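Local coordinates for protein B-agarase (Agarivorans gilvus, PDB 5Z6P) that hydrolyses agarose as a family 50 glycoside hydrolase, probably by cleaving its beta-galactosidic linkages, at residues Q365-Y370 and E376-M381; V640-Y645 and E652-L657; Q690-M695 and A712-Y717. All coordinates share one frame; numbering follows the deposited sequence.

The three contacts follow one another along the chain. Contact 1 lies towards the periphery, where a loop packs against the edge strand 378-384 of a three-stranded antiparallel sheet; its centre is about 42 Å from that of contact 2 and about 30 Å from that of contact 3, and it touches neither. Contacts 2 and 3 have centres about 18 Å apart and reach the same sheet, in which strand 664-668 runs parallel between strands 640-643 and 709-714. They meet where Tyr645 OH packs 3.4 Å from Phe715 CB. These parallel strands probably belong to the (beta/alpha)8 barrel of this enzyme family, so contacts 2 and 3 would join a loop and a helix to that barrel.

Contact 1: Q365-Y370 and E376-M381; sequences QWLPDY and EHYGYM
At the start of edge strand 378-384, in a three-stranded antiparallel sheet, the Tyr378 side chain reaches across to Leu367, Pro368 and Tyr370 in the loop that leads into the strand. Its CG lies beside the backbone N, anti to the carbonyl carbon (chi1 -79°), and the phenol points at the loop with its OH leading. The phenol OH donates a hydrogen bond to Pro368 O at 2.7 Å; the oxygen receives it in the carbonyl plane, on a lone pair, with a C=O...OH angle of 140°. The same carbonyl oxygen lies at the edge of the Tyr378 ring, near its plane. This one bond fixes the end of the phenol, and carbon closes around it: Pro368 CD comes within 3.4 Å of Tyr378 OH, and Leu367 CB lies 3.5 Å from that oxygen. Pro368 also meets the ring itself, CG approaching Tyr378 CE2 at 3.6 Å. The neighbouring strand continues the aromatic packing: Tyr395 meets Tyr378 edge-to-face and also touches Pro368, while the backbones of Gly379 and Thr394 join in the sheet. Tyr378 OH to Pro368 O is the one hydrogen bond between 365-370 and 376-381; Tyr370 OH, hydrogen-bonded to Glu393 on strand 388-395, is a second tie from the loop to the hairpin 378-395. Tyr370 and Tyr378 form an oblique ring pair, planes at 36° and centroids 5.1 Å apart, in which Tyr370 CE1 sits over one face of Tyr378, offset toward the rim, 3.7 Å from Tyr378 CE2.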
# COMPACT_ATOMS: atom_id res chain seq x y z
N GLN A 365 16.25 -22.76 -8.27
CA GLN A 365 17.26 -23.80 -8.09
C GLN A 365 16.64 -25.08 -7.54
O GLN A 365 17.09 -26.17 -7.85
CB GLN A 365 18.37 -23.32 -7.16
CG GLN A 365 19.29 -22.27 -7.72
CD GLN A 365 20.39 -21.89 -6.74
OE1 GLN A 365 20.24 -22.02 -5.53
NE2 GLN A 365 21.49 -21.40 -7.27
N TRP A 366 15.62 -24.94 -6.69
CA TRP A 366 14.95 -26.09 -6.12
C TRP A 366 13.44 -25.93 -6.02
O TRP A 366 12.93 -24.92 -5.52
CB TRP A 366 15.50 -26.41 -4.74
CG TRP A 366 14.81 -27.54 -4.05
CD1 TRP A 366 15.12 -28.87 -4.17
CD2 TRP A 366 13.72 -27.46 -3.13
NE1 TRP A 366 14.27 -29.62 -3.38
CE2 TRP A 366 13.41 -28.77 -2.73
CE3 TRP A 366 12.97 -26.40 -2.60
CZ2 TRP A 366 12.38 -29.06 -1.84
CZ3 TRP A 366 11.96 -26.69 -1.72
CH2 TRP A 366 11.67 -28.01 -1.34
N LEU A 367 12.73 -26.93 -6.52
CA LEU A 367 11.33 -27.14 -6.22
C LEU A 367 11.20 -28.63 -5.88
O LEU A 367 11.89 -29.45 -6.47
CB LEU A 367 10.44 -26.73 -7.40
CG LEU A 367 10.31 -25.21 -7.53
CD1 LEU A 367 9.66 -24.83 -8.83
CD2 LEU A 367 9.52 -24.66 -6.36
N PRO A 368 10.35 -28.97 -4.91
CA PRO A 368 10.32 -30.37 -4.48
C PRO A 368 9.75 -31.33 -5.52
O PRO A 368 8.84 -30.96 -6.27
CB PRO A 368 9.41 -30.33 -3.24
CG PRO A 368 8.51 -29.14 -3.48
CD PRO A 368 9.39 -28.13 -4.16
N ASP A 369 10.31 -32.53 -5.56
CA ASP A 369 9.68 -33.66 -6.23
C ASP A 369 8.28 -33.83 -5.68
O ASP A 369 8.03 -33.53 -4.52
CB ASP A 369 10.48 -34.95 -6.04
CG ASP A 369 11.84 -34.89 -6.69
OD1 ASP A 369 12.05 -34.04 -7.58
OD2 ASP A 369 12.70 -35.71 -6.31
N TYR A 370 7.36 -34.32 -6.49
CA TYR A 370 5.97 -34.39 -6.05
C TYR A 370 5.76 -35.45 -4.99
O TYR A 370 4.71 -35.48 -4.36
CB TYR A 370 5.05 -34.62 -7.25
CG TYR A 370 5.01 -33.43 -8.21
CD1 TYR A 370 4.38 -32.25 -7.84
CD2 TYR A 370 5.60 -33.50 -9.46
CE1 TYR A 370 4.34 -31.18 -8.70
CE2 TYR A 370 5.56 -32.41 -10.33
CZ TYR A 370 4.93 -31.25 -9.94
OH TYR A 370 4.88 -30.17 -10.79
N GLU A 376 3.85 -30.74 -0.22
CA GLU A 376 2.63 -30.32 0.45
C GLU A 376 2.31 -28.84 0.22
O GLU A 376 1.17 -28.42 0.32
CB GLU A 376 2.76 -30.59 1.96
CG GLU A 376 1.57 -30.18 2.78
CD GLU A 376 0.35 -31.06 2.51
OE1 GLU A 376 0.53 -32.22 2.12
OE2 GLU A 376 -0.79 -30.57 2.69
N HIS A 377 3.34 -28.05 -0.07
CA HIS A 377 3.17 -26.61 -0.15
C HIS A 377 3.01 -26.12 -1.57
O HIS A 377 3.01 -24.92 -1.81
CB HIS A 377 4.35 -25.93 0.55
CG HIS A 377 4.65 -26.52 1.89
ND1 HIS A 377 3.77 -26.43 2.94
CD2 HIS A 377 5.67 -27.29 2.31
CE1 HIS A 377 4.26 -27.09 3.97
NE2 HIS A 377 5.41 -27.62 3.62
N TYR A 378 2.85 -27.05 -2.51
CA TYR A 378 2.36 -26.68 -3.83
C TYR A 378 0.90 -26.21 -3.70
O TYR A 378 0.19 -26.62 -2.81
CB TYR A 378 2.45 -27.85 -4.83
CG TYR A 378 3.83 -28.09 -5.40
CD1 TYR A 378 4.45 -27.12 -6.16
CD2 TYR A 378 4.50 -29.29 -5.18
CE1 TYR A 378 5.70 -27.32 -6.69
CE2 TYR A 378 5.76 -29.51 -5.71
CZ TYR A 378 6.35 -28.52 -6.47
OH TYR A 378 7.59 -28.70 -7.01
N GLY A 379 0.50 -25.32 -4.59
CA GLY A 379 -0.88 -24.88 -4.68
C GLY A 379 -1.18 -24.64 -6.14
O GLY A 379 -0.34 -24.92 -7.00
N TYR A 380 -2.36 -24.10 -6.42
CA TYR A 380 -2.79 -23.87 -7.79
C TYR A 380 -3.69 -22.64 -7.89
O TYR A 380 -4.62 -22.47 -7.11
CB TYR A 380 -3.50 -25.11 -8.34
CG TYR A 380 -4.10 -24.94 -9.72
CD1 TYR A 380 -3.30 -24.89 -10.85
CD2 TYR A 380 -5.48 -24.84 -9.88
CE1 TYR A 380 -3.85 -24.75 -12.11
CE2 TYR A 380 -6.04 -24.70 -11.15
CZ TYR A 380 -5.21 -24.65 -12.25
OH TYR A 380 -5.75 -24.50 -13.51
N MET A 381 -3.42 -21.79 -8.84
CA MET A 381 -4.19 -20.59 -9.06
C MET A 381 -4.89 -20.69 -10.40
O MET A 381 -4.31 -21.13 -11.33
CB MET A 381 -3.30 -19.32 -8.97
CG MET A 381 -3.32 -18.34 -10.15
SD MET A 381 -2.48 -16.74 -10.10
CE MET A 381 -2.04 -16.60 -11.80

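Contact 2: V640-Y645 and E652-L657; sequences VSYNYY and EPWSFL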
# COMPACT_ATOMS: atom_id res chain seq x y z
N VAL A 640 -12.17 5.91 12.27
CA VAL A 640 -11.91 6.06 10.85
C VAL A 640 -10.54 5.45 10.52
O VAL A 640 -9.55 5.74 11.21
CB VAL A 640 -11.98 7.53 10.38
CG1 VAL A 640 -11.86 7.61 8.88
CG2 VAL A 640 -13.29 8.19 10.83
N SER A 641 -10.50 4.59 9.50
CA SER A 641 -9.26 3.90 9.14
C SER A 641 -8.71 4.43 7.83
O SER A 641 -9.46 4.65 6.86
CB SER A 641 -9.48 2.38 9.06
OG SER A 641 -10.54 2.00 8.21
N TYR A 642 -7.40 4.68 7.81
CA TYR A 642 -6.67 5.12 6.63
C TYR A 642 -5.46 4.20 6.37
O TYR A 642 -4.84 3.73 7.32
CB TYR A 642 -6.16 6.56 6.79
CG TYR A 642 -7.18 7.57 7.25
CD1 TYR A 642 -7.43 7.77 8.61
CD2 TYR A 642 -7.88 8.35 6.33
CE1 TYR A 642 -8.37 8.73 9.04
CE2 TYR A 642 -8.80 9.30 6.74
CZ TYR A 642 -9.05 9.47 8.09
OH TYR A 642 -9.98 10.41 8.49
N ASN A 643 -5.13 3.97 5.10
CA ASN A 643 -3.84 3.35 4.77
C ASN A 643 -2.92 4.45 4.26
O ASN A 643 -3.35 5.29 3.49
CB ASN A 643 -3.98 2.23 3.72
CG ASN A 643 -4.80 1.05 4.22
OD1 ASN A 643 -5.00 0.86 5.42
ND2 ASN A 643 -5.25 0.23 3.29
N TYR A 644 -1.66 4.46 4.68
CA TYR A 644 -0.83 5.61 4.34
C TYR A 644 0.64 5.26 4.20
O TYR A 644 1.37 5.18 5.18
CB TYR A 644 -1.01 6.73 5.36
CG TYR A 644 -0.66 8.09 4.82
CD1 TYR A 644 -1.42 8.66 3.82
CD2 TYR A 644 0.42 8.81 5.32
CE1 TYR A 644 -1.11 9.89 3.31
CE2 TYR A 644 0.74 10.05 4.82
CZ TYR A 644 -0.03 10.59 3.82
OH TYR A 644 0.25 11.82 3.29
N TYR A 645 1.03 5.09 2.94
CA TYR A 645 2.36 4.68 2.56
C TYR A 645 3.20 5.91 2.25
O TYR A 645 3.42 6.25 1.09
CB TYR A 645 2.30 3.75 1.36
CG TYR A 645 1.73 2.38 1.68
CD1 TYR A 645 2.53 1.41 2.28
CD2 TYR A 645 0.41 2.05 1.41
CE1 TYR A 645 2.04 0.15 2.58
CE2 TYR A 645 -0.09 0.81 1.71
CZ TYR A 645 0.73 -0.15 2.29
OH TYR A 645 0.25 -1.40 2.58
N GLU A 652 0.77 18.57 6.50
CA GLU A 652 -0.00 19.23 5.46
C GLU A 652 -1.25 18.43 4.98
O GLU A 652 -2.34 18.97 4.99
CB GLU A 652 0.92 19.57 4.29
CG GLU A 652 0.39 20.57 3.30
CD GLU A 652 1.31 20.74 2.11
OE1 GLU A 652 2.54 20.83 2.31
OE2 GLU A 652 0.80 20.74 0.96
N PRO A 653 -1.10 17.13 4.60
CA PRO A 653 -2.33 16.46 4.16
C PRO A 653 -3.22 15.98 5.32
O PRO A 653 -4.36 15.59 5.09
CB PRO A 653 -1.82 15.27 3.34
CG PRO A 653 -0.47 14.95 3.96
CD PRO A 653 0.10 16.30 4.35
N TRP A 654 -2.70 16.01 6.54
CA TRP A 654 -3.50 15.57 7.67
C TRP A 654 -4.17 16.74 8.46
O TRP A 654 -4.74 16.51 9.53
CB TRP A 654 -2.64 14.69 8.59
CG TRP A 654 -2.32 13.38 7.92
CD1 TRP A 654 -1.16 13.04 7.30
CD2 TRP A 654 -3.21 12.27 7.75
NE1 TRP A 654 -1.26 11.76 6.77
CE2 TRP A 654 -2.50 11.27 7.04
CE3 TRP A 654 -4.52 12.01 8.16
CZ2 TRP A 654 -3.08 10.04 6.71
CZ3 TRP A 654 -5.09 10.79 7.84
CH2 TRP A 654 -4.36 9.82 7.13
N SER A 655 -4.13 17.95 7.90
CA SER A 655 -4.81 19.16 8.42
C SER A 655 -6.28 18.99 8.81
O SER A 655 -6.73 19.55 9.79
CB SER A 655 -4.76 20.29 7.38
OG SER A 655 -3.68 21.13 7.65
N PHE A 656 -6.99 18.21 8.00
CA PHE A 656 -8.43 18.03 8.12
C PHE A 656 -8.87 17.30 9.38
O PHE A 656 -10.04 17.34 9.73
CB PHE A 656 -8.94 17.26 6.90
CG PHE A 656 -8.60 15.79 6.92
CD1 PHE A 656 -7.41 15.33 6.37
CD2 PHE A 656 -9.47 14.87 7.51
CE1 PHE A 656 -7.10 13.99 6.39
CE2 PHE A 656 -9.16 13.53 7.54
CZ PHE A 656 -7.97 13.08 6.97
N LEU A 657 -7.94 16.62 10.04
CA LEU A 657 -8.26 15.74 11.17
C LEU A 657 -9.04 16.45 12.27
O LEU A 657 -9.97 15.88 12.84
CB LEU A 657 -6.98 15.14 11.75
CG LEU A 657 -6.33 13.99 10.95
CD1 LEU A 657 -4.99 13.60 11.56
CD2 LEU A 657 -7.25 12.76 10.83
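Tyr644 swings CG opposite its backbone N (chi1 -157°), whereas Tyr642 and Trp654 each set CG opposite the carbonyl carbon; these torsions bring the indole edge between the two tyrosine rings and build an aromatic cluster with Phe656. Tyr642 belongs to the parallel strand 640-643, consistent with a strand of the (beta/alpha)8 barrel, and Tyr644 follows two residues later with its side chain on the same side. Trp654 comes from the loop after the strand, where two type I turns, 652-655 and 654-657, overlap. Both tyrosines present a face to the indole edge. On Tyr642 the six-membered ring stands almost upright, planes at 89°, a T-shaped pair in which Trp654 CZ3 lies over the ring centre and CH2 reaches Tyr642 CG at 3.6 Å. On Tyr644 the five-membered ring makes the second edge-to-face pair, planes at 77° and centroids 4.6 Å apart. Here Trp654 NE1 is over the face but offset toward the rim, 3.3 Å from Tyr644 CE2, and CZ2 follows along the same edge, 3.6 Å from Tyr644 CG. Phe709 of strand 709-714 adds another edge-to-face partner for Trp654 and also packs on Tyr642, extending the buried cluster to strand 709-714. At the far end of the tyrosines the contacts are made by the phenol oxygens: Tyr644 OH meets Pro653 CG at 3.3 Å, and Tyr642 OH lies at the edge of the Phe656 ring, near its plane, 3.4 Å from CE2.

Contact 3: Q690-M695 and A712-Y717; sequences QERGQM and AHYFQY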
# COMPACT_ATOMS: atom_id res chain seq x y z
N GLN A 690 19.07 -1.44 8.03
CA GLN A 690 19.18 -0.61 9.22
C GLN A 690 18.26 0.61 9.09
O GLN A 690 17.59 0.99 10.04
CB GLN A 690 20.63 -0.17 9.45
CG GLN A 690 20.83 0.59 10.74
CD GLN A 690 22.22 1.19 10.86
OE1 GLN A 690 22.99 1.18 9.92
NE2 GLN A 690 22.54 1.72 12.04
N GLU A 691 18.23 1.21 7.91
CA GLU A 691 17.42 2.40 7.71
C GLU A 691 15.92 2.08 7.69
O GLU A 691 15.10 2.94 7.99
CB GLU A 691 17.82 3.12 6.43
CG GLU A 691 17.14 4.50 6.35
CD GLU A 691 17.69 5.40 5.27
OE1 GLU A 691 17.61 5.06 4.06
OE2 GLU A 691 18.20 6.47 5.64
N ARG A 692 15.57 0.84 7.34
CA ARG A 692 14.18 0.40 7.38
C ARG A 692 13.61 0.57 8.79
O ARG A 692 12.51 1.10 8.97
CB ARG A 692 14.05 -1.05 6.96
CG ARG A 692 14.17 -1.32 5.46
CD ARG A 692 13.87 -2.80 5.16
NE ARG A 692 12.47 -3.12 5.43
CZ ARG A 692 12.02 -4.30 5.84
NH1 ARG A 692 12.87 -5.31 6.05
NH2 ARG A 692 10.72 -4.46 6.07
N GLY A 693 14.36 0.07 9.76
CA GLY A 693 14.02 0.19 11.16
C GLY A 693 13.97 1.65 11.59
O GLY A 693 13.03 2.04 12.26
N GLN A 694 14.96 2.45 11.19
CA GLN A 694 14.94 3.88 11.51
C GLN A 694 13.68 4.55 10.95
O GLN A 694 13.02 5.35 11.63
CB GLN A 694 16.18 4.59 10.95
CG GLN A 694 17.49 4.31 11.70
CD GLN A 694 18.74 4.73 10.91
OE1 GLN A 694 18.71 4.83 9.69
NE2 GLN A 694 19.84 4.97 11.61
N MET A 695 13.33 4.22 9.72
CA MET A 695 12.18 4.87 9.12
C MET A 695 10.89 4.37 9.76
O MET A 695 9.93 5.13 9.87
CB MET A 695 12.17 4.66 7.61
CG MET A 695 13.34 5.39 6.94
SD MET A 695 13.42 5.21 5.15
CE MET A 695 12.08 6.31 4.66
N ALA A 712 -1.49 2.18 14.69
CA ALA A 712 -0.92 2.04 13.36
C ALA A 712 -0.48 0.59 13.10
O ALA A 712 0.21 -0.02 13.91
CB ALA A 712 0.28 3.01 13.16
N HIS A 713 -0.93 0.05 11.98
CA HIS A 713 -0.64 -1.33 11.62
C HIS A 713 0.28 -1.38 10.40
O HIS A 713 0.08 -0.67 9.43
CB HIS A 713 -1.92 -2.11 11.34
CG HIS A 713 -2.83 -2.22 12.51
ND1 HIS A 713 -4.18 -2.47 12.39
CD2 HIS A 713 -2.60 -2.09 13.84
CE1 HIS A 713 -4.73 -2.51 13.58
NE2 HIS A 713 -3.80 -2.28 14.48
N TYR A 714 1.29 -2.24 10.48
CA TYR A 714 2.35 -2.34 9.50
C TYR A 714 2.09 -3.47 8.50
O TYR A 714 1.81 -4.61 8.88
CB TYR A 714 3.71 -2.53 10.20
CG TYR A 714 4.89 -2.64 9.26
CD1 TYR A 714 5.18 -3.84 8.61
CD2 TYR A 714 5.69 -1.55 8.99
CE1 TYR A 714 6.23 -3.94 7.74
CE2 TYR A 714 6.75 -1.65 8.11
CZ TYR A 714 7.02 -2.85 7.50
OH TYR A 714 8.05 -2.96 6.61
N PHE A 715 2.20 -3.15 7.22
CA PHE A 715 1.97 -4.13 6.17
C PHE A 715 3.34 -4.52 5.62
O PHE A 715 3.91 -3.78 4.84
CB PHE A 715 1.07 -3.55 5.07
CG PHE A 715 0.50 -4.58 4.11
CD1 PHE A 715 1.30 -5.17 3.15
CD2 PHE A 715 -0.84 -4.92 4.14
CE1 PHE A 715 0.78 -6.10 2.25
CE2 PHE A 715 -1.36 -5.85 3.25
CZ PHE A 715 -0.54 -6.43 2.30
N GLN A 716 3.87 -5.69 5.97
CA GLN A 716 3.16 -6.83 6.52
C GLN A 716 4.14 -7.69 7.34
O GLN A 716 5.33 -7.40 7.38
CB GLN A 716 2.54 -7.67 5.39
CG GLN A 716 3.60 -8.11 4.39
CD GLN A 716 3.07 -8.95 3.23
OE1 GLN A 716 1.91 -9.32 3.19
NE2 GLN A 716 3.95 -9.26 2.27
N TYR A 717 3.63 -8.74 7.98
CA TYR A 717 4.43 -9.66 8.81
C TYR A 717 5.62 -10.23 8.02
O TYR A 717 6.77 -10.10 8.42
CB TYR A 717 3.54 -10.79 9.30
CG TYR A 717 4.14 -11.78 10.28
CD1 TYR A 717 5.24 -11.46 11.06
CD2 TYR A 717 3.56 -13.03 10.45
CE1 TYR A 717 5.76 -12.35 11.97
CE2 TYR A 717 4.07 -13.94 11.35
CZ TYR A 717 5.18 -13.59 12.12
OH TYR A 717 5.71 -14.48 13.03
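Between 690-695 and 712-717 the contact is one pair, Arg692 and Tyr714, linking helix 689-704 to the end of strand 709-714. Along the helix, Gln690 O accepts a backbone bond from Gln694 N, and Glu691 O one from Met695 N at 2.8 Å. Arg692, next in line, carries the contact: its chain bends at chi3 (67°) and brings NH2 to 3.1 Å from Tyr714 OH. That oxygen lies at the edge of the guanidinium, near its plane, while the tyrosine ring is turned 44° from the guanidinium plane and the two side chains cross at about a right angle. Tyr714 reaches over by holding CG opposite its backbone N (chi1 -180°). Both groups have hydrogen-bond partners outside the two segments: Arg692 NE bonds Phe671 O, NH2 bonds Gly735 O and NH1 bonds Gln689 OE1, while Tyr714 OH bonds Ile734 O. Carbonyl oxygens thus hold both polar ends in this buried place. A cis peptide joins Phe715 to Gln716, and Gln716 O lies at the edge of the Tyr714 ring. Strand 709-714 runs between the parallel strands 299-305 and 664-668, consistent with the last strand of a (beta/alpha)8 barrel, lying between the first and the seventh, with helix 689-704 facing Tyr714 and Met747 of helix 745-762 packing on both Arg692 and Tyr714.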